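Side-chain contacts in malonyl-CoA decarboxylase (PDB 4KSA), which probably decarboxylates malonyl-CoA, releasing carbon dioxide and leaving acetyl-CoA: residues S43-S48 with V56-S61; N372-D377 with A427-G432. One frame throughout, in Å; residues are numbered along the deposited sequence.

Contact 1. Residues S43-S48 with V56-S61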
loop_
_atom_site.group_PDB
_atom_site.type_symbol
_atom_site.label_atom_id
_atom_site.label_comp_id
_atom_site.label_asym_id
_atom_site.label_seq_id
_atom_site.Cartn_x
_atom_site.Cartn_y
_atom_site.Cartn_z
ATOM N N SER A 43 29.921 1.838 27.545
ATOM C CA SER A 43 29.404 0.490 27.372
ATOM C C SER A 43 29.011 -0.073 28.744
ATOM O O SER A 43 28.033 -0.810 28.871
ATOM C CB SER A 43 30.471 -0.410 26.727
ATOM O OG SER A 43 30.943 0.152 25.516
ATOM N N GLU A 44 29.786 0.282 29.764
ATOM C CA GLU A 44 29.546 -0.179 31.125
ATOM C C GLU A 44 28.275 0.421 31.734
ATOM O O GLU A 44 27.542 -0.268 32.450
ATOM C CB GLU A 44 30.755 0.153 32.003
ATOM C CG GLU A 44 31.950 -0.735 31.761
ATOM C CD GLU A 44 31.654 -2.180 32.087
ATOM O OE1 GLU A 44 32.502 -3.047 31.780
ATOM O OE2 GLU A 44 30.566 -2.447 32.653
ATOM N N THR A 45 28.029 1.700 31.459
ATOM C CA THR A 45 26.835 2.360 31.955
ATOM C C THR A 45 25.654 1.670 31.262
ATOM O O THR A 45 24.763 1.136 31.920
ATOM C CB THR A 45 26.808 3.875 31.596
ATOM O OG1 THR A 45 27.983 4.521 32.099
ATOM C CG2 THR A 45 25.568 4.548 32.189
ATOM N N LEU A 46 25.668 1.675 29.932
ATOM C CA LEU A 46 24.618 1.053 29.131
ATOM C C LEU A 46 24.297 -0.360 29.604
ATOM O O LEU A 46 23.137 -0.710 29.811
ATOM C CB LEU A 46 25.038 1.004 27.664
ATOM C CG LEU A 46 24.028 0.386 26.700
ATOM C CD1 LEU A 46 22.738 1.214 26.695
ATOM C CD2 LEU A 46 24.630 0.320 25.305
ATOM N N LEU A 47 25.326 -1.176 29.778
ATOM C CA LEU A 47 25.121 -2.544 30.228
ATOM C C LEU A 47 24.383 -2.665 31.562
ATOM O O LEU A 47 23.615 -3.600 31.763
ATOM C CB LEU A 47 26.461 -3.263 30.338
ATOM C CG LEU A 47 26.999 -3.945 29.090
ATOM C CD1 LEU A 47 28.378 -4.529 29.373
ATOM C CD2 LEU A 47 26.028 -5.037 28.665
ATOM N N SER A 48 24.613 -1.719 32.469
ATOM C CA SER A 48 23.994 -1.758 33.796
ATOM C C SER A 48 22.661 -1.028 33.859
ATOM O O SER A 48 21.893 -1.200 34.810
ATOM C CB SER A 48 24.929 -1.133 34.837
ATOM O OG SER A 48 24.855 0.289 34.788
ATOM N N VAL A 56 18.315 3.534 25.474
ATOM C CA VAL A 56 18.357 4.049 24.114
ATOM C C VAL A 56 19.261 5.273 24.009
ATOM O O VAL A 56 20.120 5.354 23.139
ATOM C CB VAL A 56 16.933 4.428 23.627
ATOM C CG1 VAL A 56 16.953 4.784 22.162
ATOM C CG2 VAL A 56 15.982 3.280 23.871
ATOM N N ALA A 57 19.060 6.236 24.895
ATOM C CA ALA A 57 19.863 7.451 24.857
ATOM C C ALA A 57 21.364 7.124 24.921
ATOM O O ALA A 57 22.168 7.647 24.134
ATOM C CB ALA A 57 19.466 8.349 26.007
ATOM N N LEU A 58 21.729 6.252 25.860
ATOM C CA LEU A 58 23.116 5.860 26.039
ATOM C C LEU A 58 23.659 5.175 24.796
ATOM O O LEU A 58 24.709 5.569 24.261
ATOM C CB LEU A 58 23.254 4.933 27.255
ATOM C CG LEU A 58 23.157 5.614 28.633
ATOM C CD1 LEU A 58 23.268 4.573 29.757
ATOM C CD2 LEU A 58 24.270 6.660 28.745
ATOM N N ALA A 59 22.936 4.151 24.341
ATOM C CA ALA A 59 23.318 3.401 23.156
ATOM C C ALA A 59 23.448 4.369 21.983
ATOM O O ALA A 59 24.449 4.382 21.266
ATOM C CB ALA A 59 22.273 2.314 22.857
ATOM N N ALA A 60 22.437 5.193 21.790
ATOM C CA ALA A 60 22.491 6.145 20.702
ATOM C C ALA A 60 23.774 6.963 20.849
ATOM O O ALA A 60 24.446 7.272 19.866
ATOM C CB ALA A 60 21.275 7.042 20.746
ATOM N N SER A 61 24.117 7.277 22.096
ATOM C CA SER A 61 25.295 8.067 22.411
ATOM C C SER A 61 26.576 7.307 22.065
ATOM O O SER A 61 27.458 7.848 21.394
ATOM C CB SER A 61 25.273 8.443 23.905
ATOM O OG SER A 61 25.950 9.672 24.165
#
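T45, whose side chain meets L58 across the contact, has a carbonyl oxygen gripped twice from its own helix: S48 OG donates to T45 O at 3.0 Å, and the backbone N of S48 adds a weak bond. The hydroxyl approaches in the carbonyl plane, on a lone pair, with a C=O to donor angle of 128°. The bond ties the last turn of helix 36-48 back on itself through a side chain. No hydrogen bond crosses to residues 56-61; what joins the segments is apolar. L58 reaches over with CG beside its own backbone N, a turn that sends CD1 across to T45, 4.0 Å from T45 CB, the two side chains crossing at about a right angle. The same methyl comes within 3.8 Å of the backbone N of L46. This is an antiparallel helical hairpin, helix 36-48 returning as helix 52-68; the axes of these short segments approach to 9.3 Å, with a signed crossing angle of -154°. L46 answers from the other direction and slides past L58, its CG standing anti to the backbone N (chi1 -180°). CD1 of L46 lies between L58 CB and the backbone N of A59, 3.8 Å from each, while L46 CD2 rests on A59 CB at 3.9 Å. L122 and L126 of helix 118-126 also pack against the buried L46. Cutting L46 back to an alanine removes both of its methyls, which would probably open a gap beside L58 CB and A59 and deprive L122 and L126 of an apolar partner. On the same helix 118-126, R118 forms a salt bridge with E44, and R125 makes a weak hydrogen bond to the carbonyl oxygen of L46.

Contact 2. Residues N372-D377 with A427-G432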
loop_
_atom_site.group_PDB
_atom_site.type_symbol
_atom_site.label_atom_id
_atom_site.label_comp_id
_atom_site.label_asym_id
_atom_site.label_seq_id
_atom_site.Cartn_x
_atom_site.Cartn_y
_atom_site.Cartn_z
ATOM N N ASN A 372 36.336 -27.694 4.944
ATOM C CA ASN A 372 35.247 -28.460 5.557
ATOM C C ASN A 372 34.982 -29.712 4.729
ATOM O O ASN A 372 35.385 -30.818 5.094
ATOM C CB ASN A 372 33.962 -27.625 5.630
ATOM C CG ASN A 372 34.122 -26.376 6.486
ATOM O OD1 ASN A 372 34.713 -25.382 6.053
ATOM N ND2 ASN A 372 33.604 -26.427 7.713
ATOM N N GLY A 373 34.306 -29.525 3.608
ATOM C CA GLY A 373 34.003 -30.638 2.734
ATOM C C GLY A 373 33.141 -30.098 1.622
ATOM O O GLY A 373 32.594 -30.848 0.814
ATOM N N ARG A 374 33.022 -28.776 1.588
ATOM C CA ARG A 374 32.206 -28.120 0.584
ATOM C C ARG A 374 33.017 -27.767 -0.652
ATOM O O ARG A 374 34.230 -27.554 -0.578
ATOM C CB ARG A 374 31.594 -26.827 1.141
ATOM C CG ARG A 374 31.039 -26.910 2.558
ATOM C CD ARG A 374 30.073 -25.758 2.834
ATOM N NE ARG A 374 28.669 -26.155 2.679
ATOM C CZ ARG A 374 28.101 -26.591 1.550
ATOM N NH1 ARG A 374 28.800 -26.699 0.424
ATOM N NH2 ARG A 374 26.817 -26.937 1.552
ATOM N N PRO A 375 32.357 -27.711 -1.816
ATOM C CA PRO A 375 33.124 -27.358 -3.005
ATOM C C PRO A 375 33.970 -26.116 -2.717
ATOM O O PRO A 375 33.470 -25.094 -2.258
ATOM C CB PRO A 375 32.041 -27.139 -4.070
ATOM C CG PRO A 375 30.736 -27.099 -3.291
ATOM C CD PRO A 375 30.968 -28.034 -2.166
ATOM N N LEU A 376 35.262 -26.240 -2.977
ATOM C CA LEU A 376 36.234 -25.186 -2.742
ATOM C C LEU A 376 35.917 -23.841 -3.399
ATOM O O LEU A 376 36.117 -22.793 -2.782
ATOM C CB LEU A 376 37.601 -25.682 -3.205
ATOM C CG LEU A 376 38.913 -25.017 -2.808
ATOM C CD1 LEU A 376 39.955 -25.621 -3.725
ATOM C CD2 LEU A 376 38.907 -23.498 -2.969
ATOM N N ASP A 377 35.436 -23.845 -4.638
ATOM C CA ASP A 377 35.139 -22.574 -5.298
ATOM C C ASP A 377 33.918 -21.906 -4.692
ATOM O O ASP A 377 32.817 -22.460 -4.700
ATOM C CB ASP A 377 34.914 -22.763 -6.800
ATOM C CG ASP A 377 34.478 -21.467 -7.509
ATOM O OD1 ASP A 377 35.295 -20.525 -7.640
ATOM O OD2 ASP A 377 33.306 -21.395 -7.939
ATOM N N ALA A 427 20.609 -32.785 -2.515
ATOM C CA ALA A 427 21.689 -33.705 -2.856
ATOM C C ALA A 427 23.036 -33.176 -2.378
ATOM O O ALA A 427 23.819 -33.910 -1.767
ATOM C CB ALA A 427 21.726 -33.918 -4.354
ATOM N N LEU A 428 23.297 -31.900 -2.654
ATOM C CA LEU A 428 24.557 -31.280 -2.260
ATOM C C LEU A 428 24.710 -31.128 -0.758
ATOM O O LEU A 428 25.807 -31.283 -0.228
ATOM C CB LEU A 428 24.706 -29.909 -2.934
ATOM C CG LEU A 428 26.051 -29.169 -2.850
ATOM C CD1 LEU A 428 26.173 -28.438 -1.538
ATOM C CD2 LEU A 428 27.199 -30.155 -3.034
ATOM N N PHE A 429 23.612 -30.840 -0.072
ATOM C CA PHE A 429 23.656 -30.643 1.369
ATOM C C PHE A 429 23.502 -31.900 2.193
ATOM O O PHE A 429 24.132 -32.044 3.236
ATOM C CB PHE A 429 22.589 -29.635 1.795
ATOM C CG PHE A 429 23.021 -28.207 1.663
ATOM C CD1 PHE A 429 23.316 -27.663 0.415
ATOM C CD2 PHE A 429 23.134 -27.399 2.789
ATOM C CE1 PHE A 429 23.715 -26.328 0.290
ATOM C CE2 PHE A 429 23.529 -26.074 2.670
ATOM C CZ PHE A 429 23.820 -25.538 1.414
ATOM N N GLU A 430 22.649 -32.806 1.735
ATOM C CA GLU A 430 22.416 -34.053 2.452
ATOM C C GLU A 430 23.493 -35.101 2.164
ATOM O O GLU A 430 24.117 -35.621 3.090
ATOM C CB GLU A 430 21.039 -34.620 2.091
ATOM C CG GLU A 430 19.861 -33.927 2.770
ATOM C CD GLU A 430 19.823 -34.151 4.282
ATOM O OE1 GLU A 430 19.766 -35.321 4.722
ATOM O OE2 GLU A 430 19.847 -33.153 5.036
ATOM N N ARG A 431 23.715 -35.384 0.878
ATOM C CA ARG A 431 24.687 -36.392 0.436
ATOM C C ARG A 431 26.043 -35.856 -0.001
ATOM O O ARG A 431 27.011 -36.602 -0.043
ATOM C CB ARG A 431 24.090 -37.209 -0.713
ATOM C CG ARG A 431 22.806 -37.960 -0.370
ATOM C CD ARG A 431 21.711 -37.673 -1.390
ATOM N NE ARG A 431 20.603 -38.605 -1.252
ATOM C CZ ARG A 431 20.713 -39.923 -1.427
ATOM N NH1 ARG A 431 19.650 -40.721 -1.279
ATOM N NH2 ARG A 431 21.890 -40.447 -1.757
ATOM N N GLY A 432 26.110 -34.573 -0.332
ATOM C CA GLY A 432 27.367 -33.992 -0.766
ATOM C C GLY A 432 27.571 -34.206 -2.252
ATOM O O GLY A 432 28.645 -33.943 -2.785
#
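R374 reaches across to F429 and lays one guanidinium nitrogen over a face of its ring, NH2 standing 3.3 Å above the ring plane and offset toward the rim. The pair is a cation-pi contact rather than a flat stack: R374 CZ lies 4.7 Å from the centroid of the F429 ring, near its normal, yet the two planes are 59° apart. A bend in the arginine chain at chi3 (99°) carries the group there. L428 closes in at the edge of the guanidinium, its CD1 3.5 Å from R374 NH2, the two side chains crossing at about a right angle. This joins the loop before helix 378-385 to the C-terminal end of helix 421-431, which finishes in a wider pi-type turn and leaves helical angles at G432, with positive phi. F429 also packs on G51 of the second subunit, and E430 OE2 accepts hydrogen bonds from the backbone N atoms of R50 and G51, both of that second subunit. P375 makes the looser part, with CD no nearer than 4.4 Å to L428 CD2. On the solvent side, N372 and G373 are exposed and make no contact with residues 427-432; G432 is also exposed.

From the N terminus, the chain first meets contact 1, which closes the turn between helices 36-48 and 52-68. Seven residues separate its segments, four of them already in helix 52-68, and the turn itself is only residues 49-51. It is complete long before contact 2 begins, so the two follow in series, neither nested nor crossed. Contact 2 spans 49 intervening residues, among them helix 378-385 and strands 389-394 and 411-416, and brings the loop after helix 347-367 to helix 421-431. Within one chain, the centres of contact 1 and contact 2 are about 43 Å apart. The assembly brings the regions together: R50 and G51 of the second subunit, in its turn 49-51, meet helix 421-431.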